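Local coordinates for DUF1881 domain-containing protein (Neurospora crassa, PDB 5Z6D) that is an abundant fruiting-body protein joining a betagamma-crystallin domain to an Ig-like domain, whose interface leaves the crystallin Ca2+-binding site inoperative, at residues 9-14 / 22-27; 42-47 / 65-70; 53-58 / 80-85; 115-120 / 130-135. The protein carries 1 engineered substitution. All coordinates share one frame; numbering follows the deposited sequence.

Contact 1 (9-14 / 22-27); sequences KVIFYQ and GDTYAV
The carbonyl oxygen of F12 has two grips: an N-H bond from D23 and a weaker CA-H...O contact from G22, just before strand 23-26. D23 N reaches F12 O at 2.8 Å, in the carbonyl plane and bent moderately (156° at the hydrogen). G22 CA comes alongside, 3.1 Å from the same F12 O. The other carbonyl of this edge is held more straightly, Y25 N to V10 O at 2.9 Å and 169°, nearly along the C=O axis. F12 N to D23 O and V10 N to Y25 O complete the four antiparallel bonds. G22, at positive phi, has no CB, so its CA can lie 3.8 Å from Y13 CD1 while I11 CG2 sits over one face of the Y13 ring, toward the rim. On the face of V10, F12, D23 and Y25, the two aromatic side chains cross at about a right angle: Y25 CD2 stands at the edge of the F12 ring, 3.6 Å from F12 CD2, with the ring planes 79° apart. V10 CG2 backs Y25 CB at 4.0 Å. On the other face, K9 CG passes 3.8 Å from T24 CG2; the bend at chi2 then carries K9 CE to 3.6 Å from A26 CB. Y41 stacks on F12, and its hydroxyl bonds both Y25 OH and D23 OD2; F83 of the opposing sheet meets Y25 edge-to-face. Such an aromatic-lined hairpin of the first two strands is the opening element of a betagamma-crystallin Greek key.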
loop_
_atom_site.group_PDB
_atom_site.type_symbol
_atom_site.label_atom_id
_atom_site.label_comp_id
_atom_site.label_asym_id
_atom_site.label_seq_id
_atom_site.Cartn_x
_atom_site.Cartn_y
_atom_site.Cartn_z
ATOM N N LYS A 9 6.160 -7.560 18.903
ATOM C CA LYS A 9 5.690 -6.263 19.362
ATOM C C LYS A 9 6.485 -5.167 18.654
ATOM O O LYS A 9 7.499 -5.447 18.033
ATOM C CB LYS A 9 5.824 -6.139 20.887
ATOM C CG LYS A 9 4.633 -6.691 21.689
ATOM C CD LYS A 9 4.459 -8.201 21.526
ATOM C CE LYS A 9 3.034 -8.645 21.843
ATOM N NZ LYS A 9 2.719 -9.994 21.287
ATOM N N VAL A 10 5.980 -3.940 18.721
ATOM C CA VAL A 10 6.730 -2.773 18.291
ATOM C C VAL A 10 6.507 -1.729 19.366
ATOM O O VAL A 10 5.482 -1.744 20.052
ATOM C CB VAL A 10 6.293 -2.241 16.877
ATOM C CG1 VAL A 10 6.401 -3.344 15.813
ATOM C CG2 VAL A 10 4.891 -1.649 16.913
ATOM N N ILE A 11 7.481 -0.852 19.570
ATOM C CA ILE A 11 7.290 0.210 20.524
ATOM C C ILE A 11 7.487 1.534 19.847
ATOM O O ILE A 11 8.526 1.779 19.227
ATOM C CB ILE A 11 8.263 0.109 21.727
ATOM C CG1 ILE A 11 8.269 -1.304 22.315
ATOM C CG2 ILE A 11 7.892 1.144 22.769
ATOM C CD1 ILE A 11 9.111 -1.437 23.568
ATOM N N PHE A 12 6.480 2.387 19.953
ATOM C CA PHE A 12 6.582 3.731 19.417
ATOM C C PHE A 12 7.026 4.683 20.512
ATOM O O PHE A 12 6.518 4.659 21.620
ATOM C CB PHE A 12 5.257 4.186 18.822
ATOM C CG PHE A 12 5.000 3.651 17.442
ATOM C CD1 PHE A 12 5.532 4.280 16.333
ATOM C CD2 PHE A 12 4.207 2.522 17.258
ATOM C CE1 PHE A 12 5.291 3.786 15.057
ATOM C CE2 PHE A 12 3.957 2.022 15.990
ATOM C CZ PHE A 12 4.485 2.652 14.888
ATOM N N TYR A 13 7.977 5.536 20.196
ATOM C CA TYR A 13 8.478 6.453 21.180
ATOM C C TYR A 13 8.129 7.881 20.798
ATOM O O TYR A 13 8.166 8.275 19.606
ATOM C CB TYR A 13 9.995 6.290 21.338
ATOM C CG TYR A 13 10.428 4.897 21.787
ATOM C CD1 TYR A 13 10.567 4.583 23.144
ATOM C CD2 TYR A 13 10.705 3.905 20.857
ATOM C CE1 TYR A 13 10.960 3.307 23.544
ATOM C CE2 TYR A 13 11.089 2.637 21.240
ATOM C CZ TYR A 13 11.223 2.339 22.583
ATOM O OH TYR A 13 11.618 1.064 22.945
ATOM N N GLN A 14 7.826 8.638 21.852
ATOM C CA GLN A 14 7.524 10.052 21.794
ATOM C C GLN A 14 8.704 10.906 21.321
ATOM O O GLN A 14 8.509 11.931 20.670
ATOM C CB GLN A 14 7.047 10.499 23.180
ATOM C CG GLN A 14 7.430 11.897 23.598
ATOM C CD GLN A 14 7.464 12.047 25.108
ATOM O OE1 GLN A 14 8.149 11.297 25.807
ATOM N NE2 GLN A 14 6.716 13.012 25.620
ATOM N N GLY A 22 7.593 5.088 25.796
ATOM C CA GLY A 22 7.099 4.364 24.635
ATOM C C GLY A 22 5.772 3.644 24.832
ATOM O O GLY A 22 5.457 3.151 25.919
ATOM N N ASP A 23 4.995 3.592 23.754
ATOM C CA ASP A 23 3.731 2.855 23.699
ATOM C C ASP A 23 3.918 1.563 22.903
ATOM O O ASP A 23 4.344 1.590 21.747
ATOM C CB ASP A 23 2.637 3.713 23.071
ATOM C CG ASP A 23 2.306 4.935 23.899
ATOM O OD1 ASP A 23 2.618 4.939 25.111
ATOM O OD2 ASP A 23 1.724 5.893 23.342
ATOM N N THR A 24 3.604 0.434 23.526
ATOM C CA THR A 24 3.793 -0.870 22.898
ATOM C C THR A 24 2.548 -1.324 22.127
ATOM O O THR A 24 1.421 -1.159 22.597
ATOM C CB THR A 24 4.160 -1.926 23.951
ATOM O OG1 THR A 24 5.315 -1.486 24.679
ATOM C CG2 THR A 24 4.455 -3.270 23.306
ATOM N N TYR A 25 2.766 -1.890 20.941
ATOM C CA TYR A 25 1.689 -2.417 20.097
ATOM C C TYR A 25 2.004 -3.844 19.614
ATOM O O TYR A 25 3.154 -4.182 19.332
ATOM C CB TYR A 25 1.447 -1.489 18.903
ATOM C CG TYR A 25 0.970 -0.095 19.274
ATOM C CD1 TYR A 25 -0.385 0.211 19.322
ATOM C CD2 TYR A 25 1.882 0.918 19.550
ATOM C CE1 TYR A 25 -0.820 1.482 19.645
ATOM C CE2 TYR A 25 1.461 2.199 19.874
ATOM C CZ TYR A 25 0.111 2.473 19.938
ATOM O OH TYR A 25 -0.306 3.740 20.257
ATOM N N ALA A 26 0.975 -4.684 19.496
ATOM C CA ALA A 26 1.178 -6.086 19.135
ATOM C C ALA A 26 0.754 -6.399 17.708
ATOM O O ALA A 26 -0.058 -5.680 17.131
ATOM C CB ALA A 26 0.405 -6.992 20.102
ATOM N N VAL A 27 1.285 -7.484 17.159
ATOM C CA VAL A 27 0.860 -7.973 15.855
ATOM C C VAL A 27 -0.652 -8.164 15.859
ATOM O O VAL A 27 -1.215 -8.713 16.819
ATOM C CB VAL A 27 1.563 -9.273 15.495
ATOM C CG1 VAL A 27 0.888 -9.936 14.311
ATOM C CG2 VAL A 27 3.035 -8.980 15.174
#

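Contact 2 (42-47 / 65-70); sequences FSVAVG and REWTTS
This contact belongs to the two-sheet sandwich of the betagamma-crystallin domain, where the chain leaving strand 64-67 crosses from one sheet to run beside strand 43-46 of the other, consistent with the Greek-key pattern, in which a strand of one motif pairs with the sheet of the other. At residues 68-70 the crossing chain is irregular, and S70 makes the main polar connection. Its CA meets V44 O in a C-H...O contact of 3.2 Å, and Q71, next in the chain, takes up a backbone bond with V44. Strand 43-46 in turn pairs with strand 9-13, beginning at a classic beta bulge in which F42 and S43 both face Y13. Beneath the crossing, V46 turns its side chain toward the other segment. With CG1 anti to the backbone N (chi1 176°), its two methyls fork over the turn: V46 CG1 lies 3.8 Å from T68 O, and V46 CG2 lies 3.7 Å from T69 O. Deeper in, W67 also points toward strand 43-46, and V44 CG1 meets its indole obliquely, 4.3 Å from W67 CE3. F12, V52 and A54 also touch W67, so the indole is packed between residues of both sheets. At the outer end a water spans the two backbones, donating to V46 O at 3.0 Å and accepting from S70 N at 2.9 Å. Beside it S70 OG, anti to its own carbonyl carbon (chi1 -64°), folds back across A45 and takes the place of a backbone acceptor, receiving V46 N at 2.9 Å with 163° at the hydrogen.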
loop_
_atom_site.group_PDB
_atom_site.type_symbol
_atom_site.label_atom_id
_atom_site.label_comp_id
_atom_site.label_asym_id
_atom_site.label_seq_id
_atom_site.Cartn_x
_atom_site.Cartn_y
_atom_site.Cartn_z
ATOM N N PHE A 42 7.948 9.775 17.372
ATOM C CA PHE A 42 9.131 10.212 16.638
ATOM C C PHE A 42 10.113 9.068 16.358
ATOM O O PHE A 42 11.053 9.238 15.566
ATOM C CB PHE A 42 9.862 11.313 17.417
ATOM C CG PHE A 42 9.378 12.702 17.120
ATOM C CD1 PHE A 42 8.459 12.937 16.113
ATOM C CD2 PHE A 42 9.868 13.782 17.841
ATOM C CE1 PHE A 42 8.029 14.219 15.833
ATOM C CE2 PHE A 42 9.442 15.067 17.568
ATOM C CZ PHE A 42 8.520 15.286 16.561
ATOM N N SER A 43 9.940 7.925 17.015
ATOM C CA SER A 43 10.785 6.785 16.628
ATOM C C SER A 43 10.060 5.480 16.886
ATOM O O SER A 43 9.020 5.470 17.538
ATOM C CB SER A 43 12.145 6.810 17.358
ATOM O OG SER A 43 11.991 6.861 18.769
ATOM N N VAL A 44 10.575 4.381 16.348
ATOM C CA VAL A 44 9.885 3.099 16.535
ATOM C C VAL A 44 10.869 1.927 16.559
ATOM O O VAL A 44 11.701 1.765 15.660
ATOM C CB VAL A 44 8.808 2.868 15.442
ATOM C CG1 VAL A 44 9.413 2.878 14.030
ATOM C CG2 VAL A 44 8.030 1.565 15.708
ATOM N N ALA A 45 10.782 1.134 17.626
ATOM C CA ALA A 45 11.525 -0.114 17.724
ATOM C C ALA A 45 10.666 -1.242 17.207
ATOM O O ALA A 45 9.502 -1.375 17.599
ATOM C CB ALA A 45 11.950 -0.379 19.160
ATOM N N VAL A 46 11.233 -2.058 16.332
ATOM C CA VAL A 46 10.466 -3.118 15.699
ATOM C C VAL A 46 11.003 -4.475 16.090
ATOM O O VAL A 46 12.180 -4.761 15.909
ATOM C CB VAL A 46 10.489 -2.984 14.175
ATOM C CG1 VAL A 46 9.752 -4.154 13.518
ATOM C CG2 VAL A 46 9.872 -1.658 13.774
ATOM N N GLY A 47 10.126 -5.299 16.649
ATOM C CA GLY A 47 10.491 -6.648 17.025
ATOM C C GLY A 47 10.961 -7.442 15.831
ATOM O O GLY A 47 10.613 -7.149 14.680
ATOM N N ARG A 65 4.394 3.857 4.199
ATOM C CA ARG A 65 5.751 3.456 4.534
ATOM C C ARG A 65 5.709 2.099 5.200
ATOM O O ARG A 65 4.708 1.755 5.828
ATOM C CB ARG A 65 6.407 4.465 5.464
ATOM C CG ARG A 65 6.615 5.827 4.847
ATOM C CD ARG A 65 7.727 5.831 3.815
ATOM N NE ARG A 65 7.898 7.171 3.256
ATOM C CZ ARG A 65 8.745 8.082 3.727
ATOM N NH1 ARG A 65 9.528 7.808 4.771
ATOM N NH2 ARG A 65 8.821 9.274 3.147
ATOM N N GLU A 66 6.779 1.327 5.042
ATOM C CA GLU A 66 6.962 0.091 5.794
ATOM C C GLU A 66 8.153 0.249 6.716
ATOM O O GLU A 66 9.224 0.655 6.267
ATOM C CB GLU A 66 7.204 -1.114 4.880
ATOM C CG GLU A 66 6.009 -1.617 4.098
ATOM C CD GLU A 66 6.393 -2.758 3.160
ATOM O OE1 GLU A 66 7.380 -2.606 2.411
ATOM O OE2 GLU A 66 5.727 -3.812 3.181
ATOM N N TRP A 67 7.978 -0.067 7.994
ATOM C CA TRP A 67 9.115 -0.086 8.914
ATOM C C TRP A 67 9.378 -1.529 9.297
ATOM O O TRP A 67 8.589 -2.129 10.032
ATOM C CB TRP A 67 8.845 0.788 10.141
ATOM C CG TRP A 67 8.551 2.206 9.741
ATOM C CD1 TRP A 67 9.274 2.966 8.878
ATOM C CD2 TRP A 67 7.461 3.023 10.184
ATOM N NE1 TRP A 67 8.702 4.202 8.733
ATOM C CE2 TRP A 67 7.585 4.268 9.524
ATOM C CE3 TRP A 67 6.377 2.821 11.048
ATOM C CZ2 TRP A 67 6.669 5.307 9.704
ATOM C CZ3 TRP A 67 5.461 3.860 11.223
ATOM C CH2 TRP A 67 5.623 5.086 10.559
ATOM N N THR A 68 10.456 -2.091 8.747
ATOM C CA THR A 68 10.767 -3.505 8.911
ATOM C C THR A 68 11.833 -3.694 9.979
ATOM O O THR A 68 12.031 -4.793 10.491
ATOM C CB THR A 68 11.240 -4.149 7.583
ATOM O OG1 THR A 68 12.463 -3.537 7.139
ATOM C CG2 THR A 68 10.189 -3.993 6.508
ATOM N N THR A 69 12.537 -2.612 10.300
ATOM C CA THR A 69 13.525 -2.627 11.371
ATOM C C THR A 69 13.395 -1.338 12.169
ATOM O O THR A 69 12.744 -0.384 11.727
ATOM C CB THR A 69 14.989 -2.765 10.853
ATOM O OG1 THR A 69 15.365 -1.595 10.109
ATOM C CG2 THR A 69 15.150 -3.992 9.964
ATOM N N SER A 70 13.995 -1.315 13.344
ATOM C CA SER A 70 13.889 -0.160 14.228
ATOM C C SER A 70 14.374 1.117 13.540
ATOM O O SER A 70 15.448 1.132 12.961
ATOM C CB SER A 70 14.681 -0.408 15.502
ATOM O OG SER A 70 14.106 -1.503 16.204
HETATM O O HOH W 1 14.578 -3.962 14.332
#

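Contact 3 (53-58 / 80-85); sequences IAWQHY and LSRFRV
W55, R82 and L80 bury the most surface here. W55 projects from the crowded first torsion between its backbone N and carbonyl carbon (chi1 69°), and the extended R82 chain runs beside it in the same direction. R82 CG stands over the indole face, 4.0 Å from the centroid of the W55 six-membered ring, a CH-pi contact. Farther out the guanidinium tilts 34° from the indole, with R82 NE 3.3 Å from W55 CZ2; D30 holds R82 and R84 by salt bridges. W55 O accepts from S81 N (2.9 Å) and R82 N (3.0 Å), the double grip of a classic beta bulge. L80 lies on the other side, its CD1 3.8 Å from A54 CB. S81, like Q56 a residue of the Ca2+ site, uses OG to donate to Q56 OE1 (2.9 Å) and to accept from H57 ND1 (2.8 Å). Q56 thus has its OE1 gripped twice, Y58 N being the second donor. Strands 50-55 and 82-87 are the central pair of a four-stranded crystallin sheet, edged by 30-32 and 64-67, and strand 131-136 of the second domain packs on W55 and I53.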
loop_
_atom_site.group_PDB
_atom_site.type_symbol
_atom_site.label_atom_id
_atom_site.label_comp_id
_atom_site.label_asym_id
_atom_site.label_seq_id
_atom_site.Cartn_x
_atom_site.Cartn_y
_atom_site.Cartn_z
ATOM N N ILE A 53 3.164 -1.522 8.823
ATOM C CA ILE A 53 2.733 -0.873 7.593
ATOM C C ILE A 53 1.933 0.359 7.976
ATOM O O ILE A 53 0.922 0.242 8.653
ATOM C CB ILE A 53 1.898 -1.816 6.713
ATOM C CG1 ILE A 53 2.721 -3.051 6.326
ATOM C CG2 ILE A 53 1.393 -1.068 5.471
ATOM C CD1 ILE A 53 1.886 -4.165 5.698
ATOM N N ALA A 54 2.393 1.538 7.560
ATOM C CA ALA A 54 1.744 2.809 7.919
ATOM C C ALA A 54 1.243 3.524 6.666
ATOM O O ALA A 54 1.933 3.543 5.660
ATOM C CB ALA A 54 2.724 3.710 8.703
ATOM N N TRP A 55 0.044 4.105 6.718
ATOM C CA TRP A 55 -0.484 4.762 5.543
ATOM C C TRP A 55 -1.436 5.890 5.902
ATOM O O TRP A 55 -1.585 6.267 7.073
ATOM C CB TRP A 55 -1.143 3.741 4.592
ATOM C CG TRP A 55 -2.443 3.050 5.000
ATOM C CD1 TRP A 55 -3.693 3.333 4.524
ATOM C CD2 TRP A 55 -2.589 1.924 5.890
ATOM N NE1 TRP A 55 -4.615 2.460 5.076
ATOM C CE2 TRP A 55 -3.972 1.602 5.917
ATOM C CE3 TRP A 55 -1.703 1.170 6.665
ATOM C CZ2 TRP A 55 -4.479 0.547 6.700
ATOM C CZ3 TRP A 55 -2.208 0.126 7.441
ATOM C CH2 TRP A 55 -3.585 -0.176 7.448
ATOM N N GLN A 56 -2.041 6.451 4.863
ATOM C CA GLN A 56 -2.845 7.650 4.987
ATOM C C GLN A 56 -4.328 7.309 4.857
ATOM O O GLN A 56 -4.788 6.946 3.784
ATOM C CB GLN A 56 -2.420 8.656 3.919
ATOM C CG GLN A 56 -3.127 9.971 4.027
ATOM C CD GLN A 56 -3.043 10.529 5.419
ATOM O OE1 GLN A 56 -4.032 10.545 6.154
ATOM N NE2 GLN A 56 -1.853 10.976 5.804
ATOM N N HIS A 57 -5.079 7.419 5.943
ATOM C CA HIS A 57 -6.482 7.039 5.843
ATOM C C HIS A 57 -7.401 8.252 5.723
ATOM O O HIS A 57 -8.620 8.102 5.657
ATOM C CB HIS A 57 -6.884 6.153 7.027
ATOM C CG HIS A 57 -7.290 6.906 8.250
ATOM N ND1 HIS A 57 -6.393 7.597 9.032
ATOM C CD2 HIS A 57 -8.500 7.049 8.845
ATOM C CE1 HIS A 57 -7.031 8.144 10.051
ATOM N NE2 HIS A 57 -8.311 7.831 9.957
ATOM N N TYR A 58 -6.818 9.447 5.657
ATOM C CA TYR A 58 -7.614 10.666 5.463
ATOM C C TYR A 58 -7.649 11.127 4.009
ATOM O O TYR A 58 -8.202 12.182 3.699
ATOM C CB TYR A 58 -7.088 11.801 6.343
ATOM C CG TYR A 58 -7.337 11.563 7.806
ATOM C CD1 TYR A 58 -8.591 11.167 8.256
ATOM C CD2 TYR A 58 -6.316 11.700 8.737
ATOM C CE1 TYR A 58 -8.828 10.932 9.595
ATOM C CE2 TYR A 58 -6.540 11.464 10.082
ATOM C CZ TYR A 58 -7.800 11.083 10.504
ATOM O OH TYR A 58 -8.038 10.840 11.835
ATOM N N LEU A 80 1.197 10.449 7.540
ATOM C CA LEU A 80 0.595 9.114 7.708
ATOM C C LEU A 80 -0.181 9.052 9.017
ATOM O O LEU A 80 0.261 9.581 10.036
ATOM C CB LEU A 80 1.662 8.016 7.663
ATOM C CG LEU A 80 2.564 7.996 6.425
ATOM C CD1 LEU A 80 3.340 6.694 6.364
ATOM C CD2 LEU A 80 1.771 8.208 5.139
ATOM N N SER A 81 -1.359 8.439 8.984
ATOM C CA SER A 81 -2.278 8.563 10.105
ATOM C C SER A 81 -2.832 7.229 10.564
ATOM O O SER A 81 -3.638 7.177 11.486
ATOM C CB SER A 81 -3.428 9.481 9.723
ATOM O OG SER A 81 -4.054 8.987 8.555
ATOM N N ARG A 82 -2.390 6.142 9.942
ATOM C CA ARG A 82 -2.874 4.828 10.338
ATOM C C ARG A 82 -1.737 3.834 10.226
ATOM O O ARG A 82 -0.849 4.023 9.407
ATOM C CB ARG A 82 -4.053 4.410 9.455
ATOM C CG ARG A 82 -4.614 3.021 9.719
ATOM C CD ARG A 82 -5.899 2.816 8.919
ATOM N NE ARG A 82 -6.498 1.512 9.180
ATOM C CZ ARG A 82 -7.497 1.001 8.471
ATOM N NH1 ARG A 82 -8.001 1.686 7.453
ATOM N NH2 ARG A 82 -7.980 -0.198 8.773
ATOM N N PHE A 83 -1.723 2.809 11.072
ATOM C CA PHE A 83 -0.747 1.743 10.884
ATOM C C PHE A 83 -1.287 0.403 11.327
ATOM O O PHE A 83 -2.227 0.330 12.105
ATOM C CB PHE A 83 0.579 2.047 11.610
ATOM C CG PHE A 83 0.493 2.069 13.128
ATOM C CD1 PHE A 83 0.617 0.898 13.873
ATOM C CD2 PHE A 83 0.344 3.274 13.811
ATOM C CE1 PHE A 83 0.569 0.917 15.267
ATOM C CE2 PHE A 83 0.306 3.305 15.213
ATOM C CZ PHE A 83 0.414 2.130 15.935
ATOM N N ARG A 84 -0.685 -0.657 10.809
ATOM C CA ARG A 84 -1.016 -2.004 11.230
ATOM C C ARG A 84 0.288 -2.693 11.572
ATOM O O ARG A 84 1.281 -2.581 10.843
ATOM C CB ARG A 84 -1.782 -2.779 10.147
ATOM C CG ARG A 84 -2.249 -4.148 10.622
ATOM C CD ARG A 84 -3.096 -4.875 9.570
ATOM N NE ARG A 84 -4.276 -4.116 9.166
ATOM C CZ ARG A 84 -5.132 -4.532 8.235
ATOM N NH1 ARG A 84 -4.918 -5.688 7.619
ATOM N NH2 ARG A 84 -6.189 -3.794 7.912
ATOM N N VAL A 85 0.305 -3.364 12.713
ATOM C CA VAL A 85 1.435 -4.188 13.085
ATOM C C VAL A 85 1.169 -5.598 12.577
ATOM O O VAL A 85 0.150 -6.218 12.937
ATOM C CB VAL A 85 1.667 -4.216 14.607
ATOM C CG1 VAL A 85 2.950 -4.972 14.920
ATOM C CG2 VAL A 85 1.682 -2.787 15.186
#

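Contact 4 (115-120 / 130-135); sequences RDVGTV and YGLVGI
V117 points its side chain at strand 131-136 and crosses L132 and I135 obliquely, so that one methyl serves both. V117 CG1, anti to its carbonyl carbon (chi1 -63°), lies 3.7 Å from L132 CD2 and 3.8 Å from I135 CG1. The other methyl, in the crowded position between N and C, is turned to the backbone: V117 CG2 sits 3.6 Å from L132 O. V120, at the start of strand 120-123, approaches the same carbonyl, V120 CG2 being 3.2 Å from L132 O, a tight fit, while V120 CB faces V133 CG1 at 4.3 Å. The strand 131-136 is an outer one of an Ig-like beta-sandwich sheet and carries a classic beta bulge, V133 and G134 both facing I93 of strand 91-99. The loop linking strands 108-112 and 120-123 lies against this irregular edge. D116 also points its side chain toward the strand and takes a backbone N-H just past the bulge: I135 N donates to D116 OD2 at 3.0 Å (156°), from above the carboxylate plane. D116 OD1 is occupied by V117 N at 2.7 Å, a bent bond of 131° that also meets it from above the plane. Two N-H donors thus fix the rotation of the carboxylate and probably help to stabilise its negative charge. L132 and I135 also touch W55 and I53 of the crystallin domain, and V117 O accepts a hydrogen bond from W55 NE1.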
loop_
_atom_site.group_PDB
_atom_site.type_symbol
_atom_site.label_atom_id
_atom_site.label_comp_id
_atom_site.label_asym_id
_atom_site.label_seq_id
_atom_site.Cartn_x
_atom_site.Cartn_y
_atom_site.Cartn_z
ATOM N N ARG A 115 -10.763 -2.955 0.307
ATOM C CA ARG A 115 -11.661 -2.922 1.445
ATOM C C ARG A 115 -10.900 -2.957 2.769
ATOM O O ARG A 115 -11.430 -2.518 3.793
ATOM C CB ARG A 115 -12.670 -4.066 1.351
ATOM C CG ARG A 115 -13.598 -3.918 0.153
ATOM C CD ARG A 115 -14.668 -4.995 0.116
ATOM N NE ARG A 115 -15.752 -4.741 1.064
ATOM C CZ ARG A 115 -16.953 -5.308 0.990
ATOM N NH1 ARG A 115 -17.231 -6.153 0.006
ATOM N NH2 ARG A 115 -17.880 -5.026 1.897
ATOM N N ASP A 116 -9.653 -3.434 2.750
ATOM C CA ASP A 116 -8.877 -3.501 3.983
ATOM C C ASP A 116 -8.178 -2.166 4.269
ATOM O O ASP A 116 -8.328 -1.617 5.359
ATOM C CB ASP A 116 -7.865 -4.675 3.965
ATOM C CG ASP A 116 -6.927 -4.674 2.747
ATOM O OD1 ASP A 116 -7.090 -3.834 1.840
ATOM O OD2 ASP A 116 -6.015 -5.543 2.706
ATOM N N VAL A 117 -7.464 -1.614 3.290
ATOM C CA VAL A 117 -6.699 -0.397 3.534
ATOM C C VAL A 117 -7.444 0.873 3.117
ATOM O O VAL A 117 -7.036 1.978 3.452
ATOM C CB VAL A 117 -5.328 -0.421 2.809
ATOM C CG1 VAL A 117 -4.455 -1.558 3.329
ATOM C CG2 VAL A 117 -5.522 -0.530 1.304
ATOM N N GLY A 118 -8.547 0.726 2.389
ATOM C CA GLY A 118 -9.319 1.882 1.965
ATOM C C GLY A 118 -9.123 2.187 0.498
ATOM O O GLY A 118 -8.111 1.798 -0.082
ATOM N N THR A 119 -10.098 2.866 -0.101
ATOM C CA THR A 119 -10.040 3.247 -1.508
ATOM C C THR A 119 -8.784 4.047 -1.844
ATOM O O THR A 119 -8.410 4.981 -1.116
ATOM C CB THR A 119 -11.282 4.075 -1.898
ATOM O OG1 THR A 119 -12.458 3.295 -1.655
ATOM C CG2 THR A 119 -11.234 4.472 -3.372
ATOM N N VAL A 120 -8.154 3.689 -2.963
ATOM C CA VAL A 120 -6.985 4.407 -3.455
ATOM C C VAL A 120 -7.265 4.918 -4.858
ATOM O O VAL A 120 -7.832 4.204 -5.676
ATOM C CB VAL A 120 -5.746 3.499 -3.466
ATOM C CG1 VAL A 120 -4.556 4.191 -4.086
ATOM C CG2 VAL A 120 -5.402 3.081 -2.034
ATOM N N TYR A 130 4.454 4.709 -4.916
ATOM C CA TYR A 130 3.490 3.621 -5.010
ATOM C C TYR A 130 2.315 3.868 -4.080
ATOM O O TYR A 130 2.432 4.587 -3.085
ATOM C CB TYR A 130 4.144 2.277 -4.673
ATOM C CG TYR A 130 4.870 1.616 -5.825
ATOM C CD1 TYR A 130 4.385 0.445 -6.384
ATOM C CD2 TYR A 130 6.051 2.148 -6.340
ATOM C CE1 TYR A 130 5.041 -0.174 -7.418
ATOM C CE2 TYR A 130 6.715 1.535 -7.387
ATOM C CZ TYR A 130 6.200 0.373 -7.923
ATOM O OH TYR A 130 6.826 -0.268 -8.968
ATOM N N GLY A 131 1.174 3.275 -4.408
ATOM C CA GLY A 131 0.040 3.314 -3.522
ATOM C C GLY A 131 -0.236 1.957 -2.908
ATOM O O GLY A 131 -0.218 0.941 -3.596
ATOM N N LEU A 132 -0.513 1.958 -1.612
ATOM C CA LEU A 132 -0.841 0.752 -0.882
ATOM C C LEU A 132 -2.263 0.329 -1.234
ATOM O O LEU A 132 -3.209 1.079 -0.982
ATOM C CB LEU A 132 -0.699 0.996 0.623
ATOM C CG LEU A 132 -1.081 -0.175 1.524
ATOM C CD1 LEU A 132 -0.043 -1.295 1.441
ATOM C CD2 LEU A 132 -1.301 0.290 2.963
ATOM N N VAL A 133 -2.420 -0.856 -1.827
ATOM C CA VAL A 133 -3.740 -1.300 -2.274
ATOM C C VAL A 133 -4.165 -2.612 -1.614
ATOM O O VAL A 133 -5.247 -3.160 -1.909
ATOM C CB VAL A 133 -3.806 -1.451 -3.823
ATOM C CG1 VAL A 133 -3.590 -0.097 -4.523
ATOM C CG2 VAL A 133 -2.798 -2.479 -4.323
ATOM N N GLY A 134 -3.346 -3.129 -0.702
ATOM C CA GLY A 134 -3.799 -4.279 0.070
ATOM C C GLY A 134 -2.750 -4.756 1.053
ATOM O O GLY A 134 -1.594 -4.332 0.968
ATOM N N ILE A 135 -3.142 -5.606 1.997
ATOM C CA ILE A 135 -2.186 -6.236 2.907
ATOM C C ILE A 135 -2.497 -7.720 2.911
ATOM O O ILE A 135 -3.642 -8.106 3.139
ATOM C CB ILE A 135 -2.287 -5.665 4.336
ATOM C CG1 ILE A 135 -1.938 -4.171 4.335
ATOM C CG2 ILE A 135 -1.363 -6.421 5.295
ATOM C CD1 ILE A 135 -2.108 -3.460 5.683
#

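Contact 1 and strand 43-46 of contact 2 share one crystallin sheet, I11 O meeting A45 N at 2.8 Å. Contact 3 lies in the opposing sheet; F12 CE2 to F83 CZ (3.5 Å) closes the core to contact 1, and A54 O to R65 N (2.9 Å) links it to strand 64-67 of contact 2. Contact 3 supplies Q56 and S81 to the Ca2+ site, which D39 and G79 complete, with no ion here. Contact 4, 10 Å from contact 3 between centres, brings up the Ig-like domain: W55 NE1 reaches V117 O at 3.0 Å, and the side chain of L132 lies about 8 Å from that of Q56, consistent with the interface disabling the site.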